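Local atomic coordinates of N-acetylneuraminic acid (Sialic acid) synthetase (Leptospira borgpetersenii serovar Hardjo-bovis, PDB entry 6NCS), a protein that probably catalyses the synthesis of sialic acid or its 9-phosphate and binds a manganese ion in a TIM-barrel domain. Residues Ser208-Gly213 and Glu229-Val234. Sequence-based numbering, arbitrary orientation.
Sequences SDHSKG and EKHYTV. With MN (manganese (II) ion), chain C.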
loop_
_atom_site.group_PDB
_atom_site.type_symbol
_atom_site.label_atom_id
_atom_site.label_comp_id
_atom_site.label_asym_id
_atom_site.label_seq_id
_atom_site.Cartn_x
_atom_site.Cartn_y
_atom_site.Cartn_z
ATOM N N SER A 208 3.632 4.933 -12.808
ATOM C CA SER A 208 3.220 4.735 -14.192
ATOM C C SER A 208 3.198 3.242 -14.501
ATOM O O SER A 208 4.202 2.555 -14.302
ATOM C CB SER A 208 4.168 5.469 -15.150
ATOM O OG SER A 208 3.738 5.297 -16.486
ATOM N N ASP A 209 2.063 2.739 -14.980
ATOM C CA ASP A 209 1.864 1.303 -15.126
ATOM C C ASP A 209 2.089 0.826 -16.551
ATOM O O ASP A 209 1.695 1.491 -17.519
ATOM C CB ASP A 209 0.458 0.886 -14.700
ATOM C CG ASP A 209 0.305 -0.625 -14.631
ATOM O OD1 ASP A 209 0.987 -1.253 -13.793
ATOM O OD2 ASP A 209 -0.483 -1.189 -15.412
ATOM N N HIS A 210 2.678 -0.368 -16.672
ATOM C CA HIS A 210 2.803 -1.057 -17.953
ATOM C C HIS A 210 2.372 -2.515 -17.827
ATOM O O HIS A 210 2.834 -3.382 -18.576
ATOM C CB HIS A 210 4.222 -0.926 -18.497
ATOM C CG HIS A 210 4.581 0.488 -18.816
ATOM N ND1 HIS A 210 5.260 1.302 -17.934
ATOM C CD2 HIS A 210 4.275 1.262 -19.884
ATOM C CE1 HIS A 210 5.398 2.504 -18.467
ATOM N NE2 HIS A 210 4.807 2.506 -19.649
ATOM N N SER A 211 1.470 -2.785 -16.892
ATOM C CA SER A 211 0.898 -4.108 -16.722
ATOM C C SER A 211 -0.345 -4.272 -17.592
ATOM O O SER A 211 -0.861 -3.318 -18.181
ATOM C CB SER A 211 0.518 -4.347 -15.264
ATOM O OG SER A 211 -0.723 -3.718 -15.001
ATOM N N LYS A 212 -0.846 -5.506 -17.637
ATOM C CA LYS A 212 -2.037 -5.841 -18.404
ATOM C C LYS A 212 -3.332 -5.688 -17.603
ATOM O O LYS A 212 -4.363 -6.235 -18.004
ATOM C CB LYS A 212 -1.926 -7.268 -18.951
ATOM C CG LYS A 212 -0.851 -7.437 -20.024
ATOM C CD LYS A 212 -0.936 -8.799 -20.712
ATOM C CE LYS A 212 -0.531 -9.926 -19.768
ATOM N NZ LYS A 212 -0.276 -11.216 -20.485
ATOM N N GLY A 213 -3.313 -4.962 -16.493
ATOM C CA GLY A 213 -4.546 -4.743 -15.772
ATOM C C GLY A 213 -4.503 -3.475 -14.951
ATOM O O GLY A 213 -3.609 -2.640 -15.108
ATOM N N GLU A 229 -0.507 6.797 -13.772
ATOM C CA GLU A 229 -0.557 6.838 -15.225
ATOM C C GLU A 229 -0.825 5.424 -15.727
ATOM O O GLU A 229 -0.193 4.470 -15.264
ATOM C CB GLU A 229 0.753 7.385 -15.805
ATOM C CG GLU A 229 0.723 7.541 -17.310
ATOM C CD GLU A 229 2.018 8.108 -17.859
ATOM O OE1 GLU A 229 2.727 7.386 -18.586
ATOM O OE2 GLU A 229 2.332 9.273 -17.554
ATOM N N LYS A 230 -1.772 5.288 -16.649
ATOM C CA LYS A 230 -2.167 3.984 -17.172
ATOM C C LYS A 230 -2.417 4.113 -18.663
ATOM O O LYS A 230 -3.136 5.020 -19.088
ATOM C CB LYS A 230 -3.429 3.479 -16.450
ATOM C CG LYS A 230 -4.043 2.199 -17.006
ATOM C CD LYS A 230 -3.188 0.974 -16.721
ATOM C CE LYS A 230 -3.631 -0.211 -17.587
ATOM N NZ LYS A 230 -2.727 -1.400 -17.396
ATOM N N HIS A 231 -1.816 3.230 -19.463
ATOM C CA HIS A 231 -2.079 3.277 -20.896
ATOM C C HIS A 231 -3.552 3.000 -21.164
ATOM O O HIS A 231 -4.221 2.279 -20.417
ATOM C CB HIS A 231 -1.214 2.272 -21.653
ATOM C CG HIS A 231 0.214 2.697 -21.795
ATOM N ND1 HIS A 231 0.776 3.015 -23.011
ATOM C CD2 HIS A 231 1.189 2.869 -20.870
ATOM C CE1 HIS A 231 2.039 3.362 -22.833
ATOM N NE2 HIS A 231 2.314 3.279 -21.543
ATOM N N TYR A 232 -4.046 3.560 -22.263
ATOM C CA TYR A 232 -5.478 3.705 -22.452
ATOM C C TYR A 232 -5.834 3.524 -23.921
ATOM O O TYR A 232 -5.110 3.980 -24.813
ATOM C CB TYR A 232 -5.913 5.078 -21.907
ATOM C CG TYR A 232 -7.258 5.563 -22.376
ATOM C CD1 TYR A 232 -8.418 4.861 -22.070
ATOM C CD2 TYR A 232 -7.374 6.744 -23.099
ATOM C CE1 TYR A 232 -9.653 5.307 -22.504
ATOM C CE2 TYR A 232 -8.611 7.204 -23.522
ATOM C CZ TYR A 232 -9.744 6.479 -23.223
ATOM O OH TYR A 232 -10.973 6.929 -23.647
ATOM N N THR A 233 -6.934 2.813 -24.161
ATOM C CA THR A 233 -7.462 2.569 -25.495
ATOM C C THR A 233 -8.979 2.608 -25.403
ATOM O O THR A 233 -9.548 2.280 -24.359
ATOM C CB THR A 233 -7.003 1.208 -26.055
ATOM O OG1 THR A 233 -7.566 0.997 -27.356
ATOM C CG2 THR A 233 -7.434 0.059 -25.137
ATOM N N VAL A 234 -9.646 3.017 -26.487
ATOM C CA VAL A 234 -11.100 2.883 -26.463
ATOM C C VAL A 234 -11.552 1.475 -26.805
ATOM O O VAL A 234 -12.710 1.133 -26.540
ATOM C CB VAL A 234 -11.828 3.873 -27.390
ATOM C CG1 VAL A 234 -11.583 5.308 -26.929
ATOM C CG2 VAL A 234 -11.442 3.651 -28.839
HETATM MN MN MN C . 4.265 4.130 -20.922
HETATM O O HOH W 1 1.430 4.103 -18.007
HETATM O O HOH W 2 -0.673 0.504 -18.785
HETATM O O HOH W 3 3.195 5.219 -19.691
#
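H210 and H231 supply two ligands of the manganese site at the C-terminal ends of two neighbouring parallel barrel strands, 205-209 and 227-231, and a water and three atoms from elsewhere in the structure complete it. Their NE2 atoms occupy adjacent positions on the metal, nearly at right angles, H210 NE2 at 2.1 Å and H231 NE2 at 2.2 Å from manganese. The imidazole planes are inclined at 56° and neither ring covers the other, so the shared ion rather than stacking accounts for the short gap between the two nitrogens. The metal-bound water also donates to E229 OE1 at 2.5 Å, which makes E229 a second-shell residue; its OE2 forms a salt bridge with K125.

The strands are joined by D209 N to E229 O at 2.9 Å, in the parallel register that pairs S208 with E229. Another water receives the H231 backbone N-H and donates to D209 O, bridging the strand ends.

On the sheet face away from S208 and E229, D209 and K230 run side by side. The lysine chain bends at chi2 (71°), bringing K230 NZ to D209 OD2 at 3.0 Å in a salt bridge, nearly along the carboxylate C-O axis. The same ammonium donates to G213 O at 2.7 Å, from above the carbonyl plane. S211 OG donates to the syn lone pair of D209 OD2 (2.6 Å) and accepts from G213 N, an ST turn that ties the loop to this ion pair.

A beta-alpha-beta unit with metal ligands at the C-terminal ends of its strands is consistent with the active-site end of a NeuB-type TIM barrel.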